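Leucyl-trna synthetase (PDB 5FOC) forms the editing domain of cytosolic leucyl-tRNA synthetase, the class I ligase that charges tRNA with leucine, and probably removes wrong amino acids from that tRNA. Local coordinates at residues T139-N142 against Y146-L149; S23-S28 against D113-D118; T96-E99 against L105-K108; I298-I303 against Y333-F338. The protein carries 2 engineered substitutions. All coordinates share one frame; numbering follows the deposited sequence.

Contact 1. Residues T139-N142 against Y146-L149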
loop_
_atom_site.group_PDB
_atom_site.type_symbol
_atom_site.label_atom_id
_atom_site.label_comp_id
_atom_site.label_asym_id
_atom_site.label_seq_id
_atom_site.Cartn_x
_atom_site.Cartn_y
_atom_site.Cartn_z
ATOM N N THR A 139 1.048 -6.860 -1.674
ATOM C CA THR A 139 1.160 -5.407 -1.566
ATOM C C THR A 139 2.464 -5.010 -2.225
ATOM O O THR A 139 3.514 -5.511 -1.926
ATOM C CB THR A 139 1.142 -4.989 -0.067
ATOM O OG1 THR A 139 -0.126 -5.319 0.498
ATOM C CG2 THR A 139 1.489 -3.512 0.096
ATOM N N PHE A 140 2.417 -4.078 -3.173
ATOM C CA PHE A 140 3.622 -3.644 -3.833
ATOM C C PHE A 140 4.157 -2.308 -3.301
ATOM O O PHE A 140 3.370 -1.398 -2.935
ATOM C CB PHE A 140 3.426 -3.422 -5.337
ATOM C CG PHE A 140 3.164 -4.637 -6.160
ATOM C CD1 PHE A 140 4.083 -5.699 -6.219
ATOM C CD2 PHE A 140 2.051 -4.674 -7.010
ATOM C CE1 PHE A 140 3.846 -6.785 -7.090
ATOM C CE2 PHE A 140 1.826 -5.728 -7.857
ATOM C CZ PHE A 140 2.715 -6.809 -7.881
ATOM N N ILE A 141 5.482 -2.247 -3.246
ATOM C CA ILE A 141 6.234 -1.077 -2.790
ATOM C C ILE A 141 7.437 -0.878 -3.681
ATOM O O ILE A 141 7.904 -1.814 -4.322
ATOM C CB ILE A 141 6.638 -1.236 -1.304
ATOM C CG1 ILE A 141 6.969 0.075 -0.649
ATOM C CG2 ILE A 141 7.789 -2.210 -1.140
ATOM C CD1 ILE A 141 7.043 0.029 0.874
ATOM N N ASN A 142 7.895 0.376 -3.817
ATOM C CA ASN A 142 9.096 0.588 -4.588
ATOM C C ASN A 142 10.309 0.330 -3.718
ATOM O O ASN A 142 10.507 1.060 -2.774
ATOM C CB ASN A 142 9.120 2.001 -5.186
ATOM C CG ASN A 142 10.265 2.213 -6.155
ATOM O OD1 ASN A 142 11.364 1.714 -5.995
ATOM N ND2 ASN A 142 9.993 2.985 -7.196
ATOM N N TYR A 146 12.601 5.745 -0.512
ATOM C CA TYR A 146 12.251 5.970 0.866
ATOM C C TYR A 146 10.755 6.097 1.130
ATOM O O TYR A 146 10.006 6.734 0.402
ATOM C CB TYR A 146 12.940 7.217 1.381
ATOM C CG TYR A 146 14.403 7.045 1.635
ATOM C CD1 TYR A 146 14.831 6.268 2.703
ATOM C CD2 TYR A 146 15.365 7.682 0.876
ATOM C CE1 TYR A 146 16.176 6.096 2.955
ATOM C CE2 TYR A 146 16.718 7.539 1.134
ATOM C CZ TYR A 146 17.103 6.733 2.209
ATOM O OH TYR A 146 18.428 6.605 2.465
ATOM N N TYR A 147 10.313 5.487 2.218
ATOM C CA TYR A 147 8.961 5.676 2.707
ATOM C C TYR A 147 9.006 6.304 4.079
ATOM O O TYR A 147 9.929 6.037 4.865
ATOM C CB TYR A 147 8.147 4.369 2.668
ATOM C CG TYR A 147 7.842 3.952 1.259
ATOM C CD1 TYR A 147 8.792 3.288 0.485
ATOM C CD2 TYR A 147 6.631 4.317 0.647
ATOM C CE1 TYR A 147 8.533 2.941 -0.826
ATOM C CE2 TYR A 147 6.354 3.931 -0.639
ATOM C CZ TYR A 147 7.304 3.283 -1.393
ATOM O OH TYR A 147 7.051 2.956 -2.707
ATOM N N TYR A 148 7.985 7.084 4.400
ATOM C CA TYR A 148 7.902 7.818 5.634
ATOM C C TYR A 148 6.869 7.197 6.567
ATOM O O TYR A 148 5.868 6.692 6.150
ATOM C CB TYR A 148 7.536 9.312 5.336
ATOM C CG TYR A 148 8.694 10.033 4.707
ATOM C CD1 TYR A 148 9.063 9.764 3.379
ATOM C CD2 TYR A 148 9.425 10.986 5.409
ATOM C CE1 TYR A 148 10.126 10.429 2.776
ATOM C CE2 TYR A 148 10.472 11.690 4.796
ATOM C CZ TYR A 148 10.822 11.394 3.489
ATOM O OH TYR A 148 11.864 12.054 2.867
ATOM N N LEU A 149 7.182 7.250 7.867
ATOM C CA LEU A 149 6.264 6.791 8.911
ATOM C C LEU A 149 5.815 8.043 9.658
ATOM O O LEU A 149 6.655 8.803 10.125
ATOM C CB LEU A 149 6.971 5.822 9.925
ATOM C CG LEU A 149 7.148 4.417 9.378
ATOM C CD1 LEU A 149 8.032 4.294 8.166
ATOM C CD2 LEU A 149 7.749 3.622 10.528
#

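Contact 2. Residues S23-S28 against D113-D118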
loop_
_atom_site.group_PDB
_atom_site.type_symbol
_atom_site.label_atom_id
_atom_site.label_comp_id
_atom_site.label_asym_id
_atom_site.label_seq_id
_atom_site.Cartn_x
_atom_site.Cartn_y
_atom_site.Cartn_z
ATOM N N SER A 23 11.307 -4.339 14.867
ATOM C CA SER A 23 12.739 -4.632 14.624
ATOM C C SER A 23 13.280 -3.799 13.442
ATOM O O SER A 23 14.359 -3.209 13.530
ATOM C CB SER A 23 12.967 -6.095 14.303
ATOM O OG SER A 23 12.531 -6.846 15.387
ATOM N N ILE A 24 12.506 -3.796 12.353
ATOM C CA ILE A 24 12.860 -2.998 11.176
ATOM C C ILE A 24 12.997 -1.508 11.548
ATOM O O ILE A 24 14.014 -0.887 11.225
ATOM C CB ILE A 24 11.857 -3.209 10.007
ATOM C CG1 ILE A 24 11.897 -4.643 9.461
ATOM C CG2 ILE A 24 12.119 -2.194 8.870
ATOM C CD1 ILE A 24 10.695 -5.020 8.602
ATOM N N PHE A 25 12.043 -1.011 12.319
ATOM C CA PHE A 25 12.009 0.375 12.788
ATOM C C PHE A 25 13.266 0.711 13.578
ATOM O O PHE A 25 13.974 1.691 13.317
ATOM C CB PHE A 25 10.696 0.637 13.534
ATOM C CG PHE A 25 10.531 2.026 14.096
ATOM C CD1 PHE A 25 11.185 2.465 15.227
ATOM C CD2 PHE A 25 9.735 2.957 13.397
ATOM C CE1 PHE A 25 11.032 3.748 15.741
ATOM C CE2 PHE A 25 9.584 4.222 13.916
ATOM C CZ PHE A 25 10.240 4.654 15.018
ATOM N N MET A 26 13.589 -0.102 14.606
ATOM C CA MET A 26 14.733 0.202 15.435
ATOM C C MET A 26 16.056 -0.011 14.705
ATOM O O MET A 26 17.026 0.684 14.984
ATOM C CB MET A 26 14.686 -0.645 16.758
ATOM C CG MET A 26 13.517 -0.245 17.642
ATOM S SD MET A 26 13.410 1.528 18.032
ATOM C CE MET A 26 15.065 1.919 18.587
ATOM N N ASN A 27 16.096 -0.960 13.768
ATOM C CA ASN A 27 17.285 -1.121 12.926
ATOM C C ASN A 27 17.577 0.182 12.146
ATOM O O ASN A 27 18.726 0.631 12.078
ATOM C CB ASN A 27 17.136 -2.294 11.928
ATOM C CG ASN A 27 17.276 -3.653 12.594
ATOM O OD1 ASN A 27 17.820 -3.756 13.684
ATOM N ND2 ASN A 27 16.771 -4.703 11.938
ATOM N N SER A 28 16.503 0.797 11.650
ATOM C CA SER A 28 16.595 2.088 10.905
ATOM C C SER A 28 17.009 3.249 11.783
ATOM O O SER A 28 17.860 4.070 11.373
ATOM C CB SER A 28 15.282 2.365 10.185
ATOM O OG SER A 28 15.112 1.360 9.210
ATOM N N ASP A 113 5.848 -1.585 22.837
ATOM C CA ASP A 113 4.434 -1.310 23.185
ATOM C C ASP A 113 3.816 -0.333 22.161
ATOM O O ASP A 113 2.646 -0.421 21.854
ATOM C CB ASP A 113 4.290 -0.668 24.567
ATOM C CG ASP A 113 4.415 -1.648 25.740
ATOM O OD1 ASP A 113 4.318 -2.873 25.540
ATOM O OD2 ASP A 113 4.574 -1.132 26.862
ATOM N N PHE A 114 4.629 0.572 21.660
ATOM C CA PHE A 114 4.095 1.533 20.696
ATOM C C PHE A 114 3.536 0.864 19.448
ATOM O O PHE A 114 2.491 1.283 18.928
ATOM C CB PHE A 114 5.158 2.525 20.310
ATOM C CG PHE A 114 4.627 3.792 19.711
ATOM C CD1 PHE A 114 3.935 4.700 20.494
ATOM C CD2 PHE A 114 4.860 4.085 18.399
ATOM C CE1 PHE A 114 3.503 5.920 19.998
ATOM C CE2 PHE A 114 4.387 5.285 17.865
ATOM C CZ PHE A 114 3.707 6.194 18.668
ATOM N N PHE A 115 4.223 -0.160 18.945
ATOM C CA PHE A 115 3.855 -0.879 17.738
ATOM C C PHE A 115 2.914 -2.054 17.974
ATOM O O PHE A 115 2.203 -2.446 17.036
ATOM C CB PHE A 115 5.104 -1.356 17.034
ATOM C CG PHE A 115 6.040 -0.246 16.724
ATOM C CD1 PHE A 115 6.927 0.249 17.677
ATOM C CD2 PHE A 115 5.999 0.365 15.478
ATOM C CE1 PHE A 115 7.763 1.335 17.385
ATOM C CE2 PHE A 115 6.835 1.437 15.178
ATOM C CZ PHE A 115 7.700 1.940 16.111
ATOM N N VAL A 116 2.940 -2.634 19.184
ATOM C CA VAL A 116 2.097 -3.787 19.528
ATOM C C VAL A 116 0.784 -3.392 20.239
ATOM O O VAL A 116 -0.268 -3.947 19.944
ATOM C CB VAL A 116 2.868 -4.817 20.406
ATOM C CG1 VAL A 116 1.948 -5.973 20.807
ATOM C CG2 VAL A 116 4.067 -5.339 19.646
ATOM N N LYS A 117 0.855 -2.469 21.196
ATOM C CA LYS A 117 -0.307 -2.112 22.006
ATOM C C LYS A 117 -0.918 -0.764 21.629
ATOM O O LYS A 117 -2.143 -0.655 21.534
ATOM C CB LYS A 117 0.078 -2.097 23.468
ATOM C CG LYS A 117 0.437 -3.470 24.044
ATOM C CD LYS A 117 0.366 -3.406 25.558
ATOM C CE LYS A 117 1.100 -4.546 26.234
ATOM N NZ LYS A 117 1.168 -4.210 27.672
ATOM N N ASP A 118 -0.087 0.249 21.392
ATOM C CA ASP A 118 -0.562 1.620 21.416
ATOM C C ASP A 118 -1.165 2.005 20.041
ATOM O O ASP A 118 -2.212 2.669 20.000
ATOM C CB ASP A 118 0.577 2.628 21.738
ATOM C CG ASP A 118 1.131 2.528 23.178
ATOM O OD1 ASP A 118 0.527 1.856 24.043
ATOM O OD2 ASP A 118 2.204 3.164 23.443
#

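Contact 3. Residues T96-E99 against L105-K108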
loop_
_atom_site.group_PDB
_atom_site.type_symbol
_atom_site.label_atom_id
_atom_site.label_comp_id
_atom_site.label_asym_id
_atom_site.label_seq_id
_atom_site.Cartn_x
_atom_site.Cartn_y
_atom_site.Cartn_z
ATOM N N THR A 96 12.067 13.205 12.841
ATOM C CA THR A 96 11.986 14.479 13.536
ATOM C C THR A 96 12.760 14.368 14.873
ATOM O O THR A 96 12.530 13.448 15.681
ATOM C CB THR A 96 10.531 14.863 13.769
ATOM O OG1 THR A 96 9.825 14.959 12.503
ATOM C CG2 THR A 96 10.419 16.164 14.586
ATOM N N ASP A 97 13.717 15.276 15.076
ATOM C CA ASP A 97 14.509 15.290 16.293
ATOM C C ASP A 97 13.648 15.541 17.531
ATOM O O ASP A 97 12.671 16.294 17.496
ATOM C CB ASP A 97 15.606 16.349 16.222
ATOM C CG ASP A 97 16.648 16.022 15.188
ATOM O OD1 ASP A 97 16.418 16.307 13.998
ATOM O OD2 ASP A 97 17.688 15.446 15.570
ATOM N N PHE A 98 14.033 14.896 18.617
ATOM C CA PHE A 98 13.402 15.098 19.909
ATOM C C PHE A 98 14.125 16.211 20.642
ATOM O O PHE A 98 15.346 16.206 20.742
ATOM C CB PHE A 98 13.406 13.802 20.732
ATOM C CG PHE A 98 12.565 12.730 20.135
ATOM C CD1 PHE A 98 11.216 12.655 20.418
ATOM C CD2 PHE A 98 13.112 11.826 19.236
ATOM C CE1 PHE A 98 10.427 11.657 19.847
ATOM C CE2 PHE A 98 12.335 10.833 18.656
ATOM C CZ PHE A 98 10.987 10.750 18.956
ATOM N N GLU A 99 13.340 17.165 21.130
ATOM C CA GLU A 99 13.813 18.334 21.852
ATOM C C GLU A 99 14.160 17.978 23.303
ATOM O O GLU A 99 13.838 16.856 23.806
ATOM C CB GLU A 99 12.739 19.428 21.822
ATOM C CG GLU A 99 12.255 19.844 20.431
ATOM C CD GLU A 99 13.224 20.748 19.694
ATOM O OE1 GLU A 99 13.932 21.546 20.348
ATOM O OE2 GLU A 99 13.262 20.675 18.447
ATOM N N LEU A 105 8.647 11.088 25.503
ATOM C CA LEU A 105 8.055 10.849 24.182
ATOM C C LEU A 105 8.885 9.852 23.379
ATOM O O LEU A 105 8.334 8.904 22.816
ATOM C CB LEU A 105 7.930 12.141 23.365
ATOM C CG LEU A 105 7.077 13.270 23.933
ATOM C CD1 LEU A 105 6.860 14.350 22.872
ATOM C CD2 LEU A 105 5.732 12.778 24.435
ATOM N N LYS A 106 10.199 10.090 23.336
ATOM C CA LYS A 106 11.121 9.223 22.661
ATOM C C LYS A 106 10.975 7.821 23.245
ATOM O O LYS A 106 10.757 6.880 22.492
ATOM C CB LYS A 106 12.565 9.726 22.787
ATOM C CG LYS A 106 13.603 8.868 22.060
ATOM C CD LYS A 106 15.018 9.112 22.584
ATOM C CE LYS A 106 15.671 10.295 21.932
ATOM N NZ LYS A 106 17.066 10.424 22.433
ATOM N N ASN A 107 11.068 7.686 24.579
ATOM C CA ASN A 107 10.948 6.389 25.238
ATOM C C ASN A 107 9.611 5.664 24.990
ATOM O O ASN A 107 9.552 4.430 25.039
ATOM C CB ASN A 107 11.147 6.549 26.756
ATOM C CG ASN A 107 12.583 6.860 27.155
ATOM O OD1 ASN A 107 13.515 6.723 26.365
ATOM N ND2 ASN A 107 12.761 7.320 28.406
ATOM N N LYS A 108 8.547 6.437 24.740
ATOM C CA LYS A 108 7.233 5.894 24.429
ATOM C C LYS A 108 7.167 5.363 22.990
ATOM O O LYS A 108 6.557 4.324 22.732
ATOM C CB LYS A 108 6.154 6.965 24.654
ATOM C CG LYS A 108 4.705 6.502 24.512
ATOM C CD LYS A 108 3.731 7.670 24.705
ATOM C CE LYS A 108 2.287 7.261 25.031
ATOM N NZ LYS A 108 1.727 6.195 24.157
#

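Contact 4. Residues I298-I303 against Y333-F338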
loop_
_atom_site.group_PDB
_atom_site.type_symbol
_atom_site.label_atom_id
_atom_site.label_comp_id
_atom_site.label_asym_id
_atom_site.label_seq_id
_atom_site.Cartn_x
_atom_site.Cartn_y
_atom_site.Cartn_z
ATOM N N ILE A 298 -13.689 -9.268 -11.649
ATOM C CA ILE A 298 -14.274 -8.592 -12.842
ATOM C C ILE A 298 -14.217 -9.535 -14.037
ATOM O O ILE A 298 -13.143 -10.014 -14.403
ATOM C CB ILE A 298 -13.552 -7.271 -13.219
ATOM C CG1 ILE A 298 -13.641 -6.241 -12.091
ATOM C CG2 ILE A 298 -14.227 -6.620 -14.464
ATOM C CD1 ILE A 298 -12.739 -5.041 -12.237
ATOM N N GLU A 299 -15.365 -9.721 -14.689
ATOM C CA GLU A 299 -15.417 -10.461 -15.934
ATOM C C GLU A 299 -15.786 -9.503 -17.086
ATOM O O GLU A 299 -16.551 -8.553 -16.910
ATOM C CB GLU A 299 -16.385 -11.623 -15.884
ATOM C CG GLU A 299 -17.846 -11.302 -15.678
ATOM C CD GLU A 299 -18.733 -12.505 -15.925
ATOM O OE1 GLU A 299 -18.200 -13.619 -16.131
ATOM O OE2 GLU A 299 -19.964 -12.344 -15.892
ATOM N N LEU A 300 -15.198 -9.742 -18.239
ATOM C CA LEU A 300 -15.514 -8.953 -19.420
ATOM C C LEU A 300 -16.287 -9.884 -20.323
ATOM O O LEU A 300 -15.943 -11.076 -20.429
ATOM C CB LEU A 300 -14.261 -8.430 -20.110
ATOM C CG LEU A 300 -13.665 -7.172 -19.459
ATOM C CD1 LEU A 300 -12.342 -6.839 -20.092
ATOM C CD2 LEU A 300 -14.629 -6.011 -19.582
ATOM N N PRO A 301 -17.361 -9.365 -20.934
ATOM C CA PRO A 301 -18.123 -10.188 -21.878
ATOM C C PRO A 301 -17.210 -10.749 -22.976
ATOM O O PRO A 301 -16.292 -10.071 -23.413
ATOM C CB PRO A 301 -19.142 -9.193 -22.461
ATOM C CG PRO A 301 -19.206 -8.084 -21.479
ATOM C CD PRO A 301 -17.832 -7.968 -20.915
ATOM N N GLU A 302 -17.389 -12.013 -23.325
ATOM C CA GLU A 302 -16.593 -12.667 -24.391
ATOM C C GLU A 302 -15.116 -12.928 -24.066
ATOM O O GLU A 302 -14.449 -13.597 -24.845
ATOM C CB GLU A 302 -16.723 -11.923 -25.738
ATOM C CG GLU A 302 -18.165 -11.522 -26.080
ATOM C CD GLU A 302 -18.578 -11.768 -27.521
ATOM O OE1 GLU A 302 -18.000 -12.646 -28.204
ATOM O OE2 GLU A 302 -19.524 -11.086 -27.962
ATOM N N ILE A 303 -14.622 -12.419 -22.930
ATOM C CA ILE A 303 -13.252 -12.649 -22.462
ATOM C C ILE A 303 -13.300 -13.559 -21.229
ATOM O O ILE A 303 -12.592 -14.568 -21.169
ATOM C CB ILE A 303 -12.563 -11.305 -22.111
ATOM C CG1 ILE A 303 -12.673 -10.302 -23.274
ATOM C CG2 ILE A 303 -11.104 -11.500 -21.734
ATOM C CD1 ILE A 303 -12.147 -10.804 -24.603
ATOM N N TYR A 333 -8.272 -0.526 -17.966
ATOM C CA TYR A 333 -8.997 0.220 -16.950
ATOM C C TYR A 333 -10.344 0.711 -17.462
ATOM O O TYR A 333 -11.372 0.553 -16.814
ATOM C CB TYR A 333 -8.130 1.363 -16.443
ATOM C CG TYR A 333 -8.787 2.385 -15.554
ATOM C CD1 TYR A 333 -8.920 2.203 -14.190
ATOM C CD2 TYR A 333 -9.234 3.604 -16.102
ATOM C CE1 TYR A 333 -9.502 3.167 -13.389
ATOM C CE2 TYR A 333 -9.819 4.595 -15.309
ATOM C CZ TYR A 333 -9.940 4.382 -13.943
ATOM O OH TYR A 333 -10.518 5.322 -13.116
ATOM N N LYS A 334 -10.310 1.345 -18.655
ATOM C CA LYS A 334 -11.543 1.925 -19.262
ATOM C C LYS A 334 -12.533 0.814 -19.680
ATOM O O LYS A 334 -13.727 0.874 -19.430
ATOM C CB LYS A 334 -11.130 2.858 -20.415
ATOM C CG LYS A 334 -10.740 4.253 -19.918
ATOM C CD LYS A 334 -10.394 5.203 -21.070
ATOM C CE LYS A 334 -9.576 6.414 -20.593
ATOM N NZ LYS A 334 -8.181 6.081 -20.158
ATOM N N LYS A 335 -11.988 -0.292 -20.178
ATOM C CA LYS A 335 -12.822 -1.396 -20.608
ATOM C C LYS A 335 -13.523 -2.070 -19.428
ATOM O O LYS A 335 -14.704 -2.346 -19.473
ATOM C CB LYS A 335 -12.000 -2.415 -21.381
ATOM C CG LYS A 335 -12.833 -3.440 -22.117
ATOM C CD LYS A 335 -12.026 -4.084 -23.231
ATOM C CE LYS A 335 -12.807 -5.175 -23.937
ATOM N NZ LYS A 335 -13.886 -4.649 -24.812
ATOM N N GLN A 336 -12.762 -2.413 -18.387
ATOM C CA GLN A 336 -13.409 -2.907 -17.161
ATOM C C GLN A 336 -14.476 -1.953 -16.585
ATOM O O GLN A 336 -15.556 -2.379 -16.177
ATOM C CB GLN A 336 -12.345 -3.179 -16.100
ATOM C CG GLN A 336 -11.437 -4.352 -16.439
ATOM C CD GLN A 336 -10.381 -4.548 -15.368
ATOM O OE1 GLN A 336 -10.152 -3.653 -14.531
ATOM N NE2 GLN A 336 -9.717 -5.712 -15.391
ATOM N N TYR A 337 -14.204 -0.635 -16.638
ATOM C CA TYR A 337 -15.083 0.320 -15.997
ATOM C C TYR A 337 -16.385 0.330 -16.790
ATOM O O TYR A 337 -17.468 0.174 -16.228
ATOM C CB TYR A 337 -14.420 1.707 -15.957
ATOM C CG TYR A 337 -15.233 2.830 -15.336
ATOM C CD1 TYR A 337 -15.779 2.733 -14.060
ATOM C CD2 TYR A 337 -15.428 4.020 -16.036
ATOM C CE1 TYR A 337 -16.482 3.779 -13.496
ATOM C CE2 TYR A 337 -16.150 5.080 -15.494
ATOM C CZ TYR A 337 -16.674 4.972 -14.219
ATOM O OH TYR A 337 -17.411 5.973 -13.657
ATOM N N PHE A 338 -16.280 0.500 -18.118
ATOM C CA PHE A 338 -17.501 0.578 -18.900
ATOM C C PHE A 338 -18.197 -0.736 -19.247
ATOM O O PHE A 338 -19.383 -0.713 -19.587
ATOM C CB PHE A 338 -17.236 1.371 -20.185
ATOM C CG PHE A 338 -17.014 2.853 -19.945
ATOM C CD1 PHE A 338 -18.065 3.662 -19.585
ATOM C CD2 PHE A 338 -15.756 3.422 -20.049
ATOM C CE1 PHE A 338 -17.888 5.021 -19.361
ATOM C CE2 PHE A 338 -15.559 4.787 -19.819
ATOM C CZ PHE A 338 -16.636 5.579 -19.454
#

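Contact 1. Residues T139-N142 against Y146-L149
Ile141 lies over one face of the Tyr147 ring, across the short connection between strands 138-141 and 146-152, and the two side chains run past each other in opposite directions. Ile141 CG1 comes to 3.3 Å from Tyr147 CE1, a tight approach for carbon. Further along, Ile141 CD1 sits 3.8 Å from the centroid of the Tyr147 ring and only 15° off its normal, the geometry of a CH-pi contact. Chi1 of -160° carries this branch, CG1 and then CD1, onto the ring. The next residue, Asn142, meets the phenol through its backbone: Asn142 N donates to Tyr147 OH at 2.9 Å with an N-H...O angle of 160°, while Asn142 CB is 3.4 Å from the same OH. Asn142 O lies in the ring plane, 3.4 Å from Tyr147 CE1. The Asn142 amide is occupied away from Tyr147, ND2 with Ile246 O and OD1 with Asn144 N. Tyr147 OH is also hydrogen-bonded to Gly253 O. As that carbonyl can only accept, the hydroxyl gives its proton there and takes one from Asn142 N, so a buried polar group is satisfied as both donor and acceptor while isoleucine covers its ring.

Contact 2. Residues S23-S28 against D113-D118
Phe115 and Phe25 form the contact between helix 112-118 and helix 18-35. At the start of the segment 113-118, Asp113 O accepts from both Lys117 N, at 2.8 Å, and Asp118 N, at 2.9 Å; the bond to Asp118 N marks a wider pi-type turn over residues 114-118, a local feature of this helix. Phe114 CD2 lies 4.1 Å above one face of the Phe115 ring, toward the rim. Phe115 itself points at Phe25, and its ring edge is presented to the Phe25 face: the centroids are 4.7 Å apart and the planes meet at 57°, an edge-to-face pair well short of perpendicular. Phe115 CZ stands 3.4 Å above the Phe25 plane, over its centre, and is 3.5 Å from Phe25 CG. In Phe25, chi1 of 179° carries the ring toward helix 112-118, and chi2 of -75° turns its face to the Phe115 edge. Met26 SD lies at the rim of the Phe25 ring, in its plane. The pairing thus rests on dispersion, with the weakly positive C-H edge of Phe115 directed at the pi electrons of Phe25, in a buried setting that Leu149 and Leu215 extend around Phe25.

Contact 3. Residues T96-E99 against L105-K108
Lys106 NZ makes a salt bridge with Glu103 OE2, three residues back, while the aliphatic part of the same lysine packs on Phe98. The charged end and the chain therefore have separate jobs: the ammonium stays with its own helix, and the methylenes meet the loop. Lys106 CB is 3.9 Å from the centroid of the Phe98 ring and 7° off the normal, so it lies over the centre of the face and makes a CH-pi contact. The backbone shares the approach, with Lys106 CA 3.8 Å from Phe98 CE1. Farther out, Lys106 CE reaches to 4.0 Å from Phe98 CD2; the chain is bent at chi3 (-84°), which folds it back over that side of the ring before its end leads away. The two side chains cross at a slant. Leu105 adds a looser apolar touch, its CB 4.3 Å from Phe98 CE1, and itself packs on Lys172 and Ile176 of helix 172-178. Neighbouring polar bonds fix the loop: Glu99 N is hydrogen-bonded to Glu102 OE1, and Thr96 OG1 to Ile214 N. The contact, centred about 27 Å from the centre of the chain, is surface packing. It is a local arrangement in which an aromatic residue of an irregular loop folds back on the first turn of the helix that follows, helix 103-109.

Contact 4. Residues I298-I303 against Y333-F338
Van der Waals packing, without a hydrogen bond between the segments, makes the contact of Leu300 with Lys335 and of Ile298 with Gln336, which buries 234 Å² in all. Leu300 spreads both its methyl groups on helix 325-339: CD2 is 3.7 Å from Lys335 O and 4.1 Å from Gln336 CA, and Leu300 CD1 is 4.0 Å from Lys335 CG. The leucine thus rests on the helix backbone and on the aliphatic start of the lysine, which crosses it at a slant. Ile298 meets Gln336 at about a right angle. Ile298 CG2 is 4.1 Å from Gln336 CG, and Ile298 CD1 is 3.7 Å from Gln336 OE1, so CG2 touches the glutamine at CG and CD1 touches it at the amide, where the two chains cross.

The polar ends belong to other partners. Gln336 NE2 is hydrogen-bonded to Asp261 O and Thr307 OG1, and OE1 to Lys129 NZ; three bonds hold the buried amide and fix its rotation. The charge of Lys335 is paired with Glu339 by a salt bridge one turn on, and the bend at chi4 (73°) turns NZ off the line of the chain.

Backbone bonds shape the loop. Ile303 N donates to Leu300 O at 3.1 Å, and Pro301 with Glu302, whose phi is positive (70°), gives a type II beta turn. Beside it, strand 298-299 pairs antiparallel with strand 341-342, which follows helix 325-339 at once, so the arrangement is a small two-stranded sheet whose first strand, with the leucine that opens the turn, packs back on the helix leading into its second strand.

In the fold
Along the chain, contact 3 is nested inside the loop closed by contact 2, and contacts 1 and 4 follow in turn. Contacts 2 and 3 are neighbours, centres about 14 Å apart: helix 103-109 leads into helix 112-118, and Lys108 NZ makes a salt bridge with Asp118 OD2 at 3.2 Å. Contact 1, about 17 Å from contact 2 between centres, touches it where Leu149 CD2 comes 3.6 Å from Phe25 CD2, joining strand 146-152 of the mixed sheet to helix 18-35. Contact 4 stands apart, its centre about 43 Å from that of contact 2 and on the opposite side of the chain's centre. The contacts thus sample the core of the editing domain and two flanks on opposite sides of it.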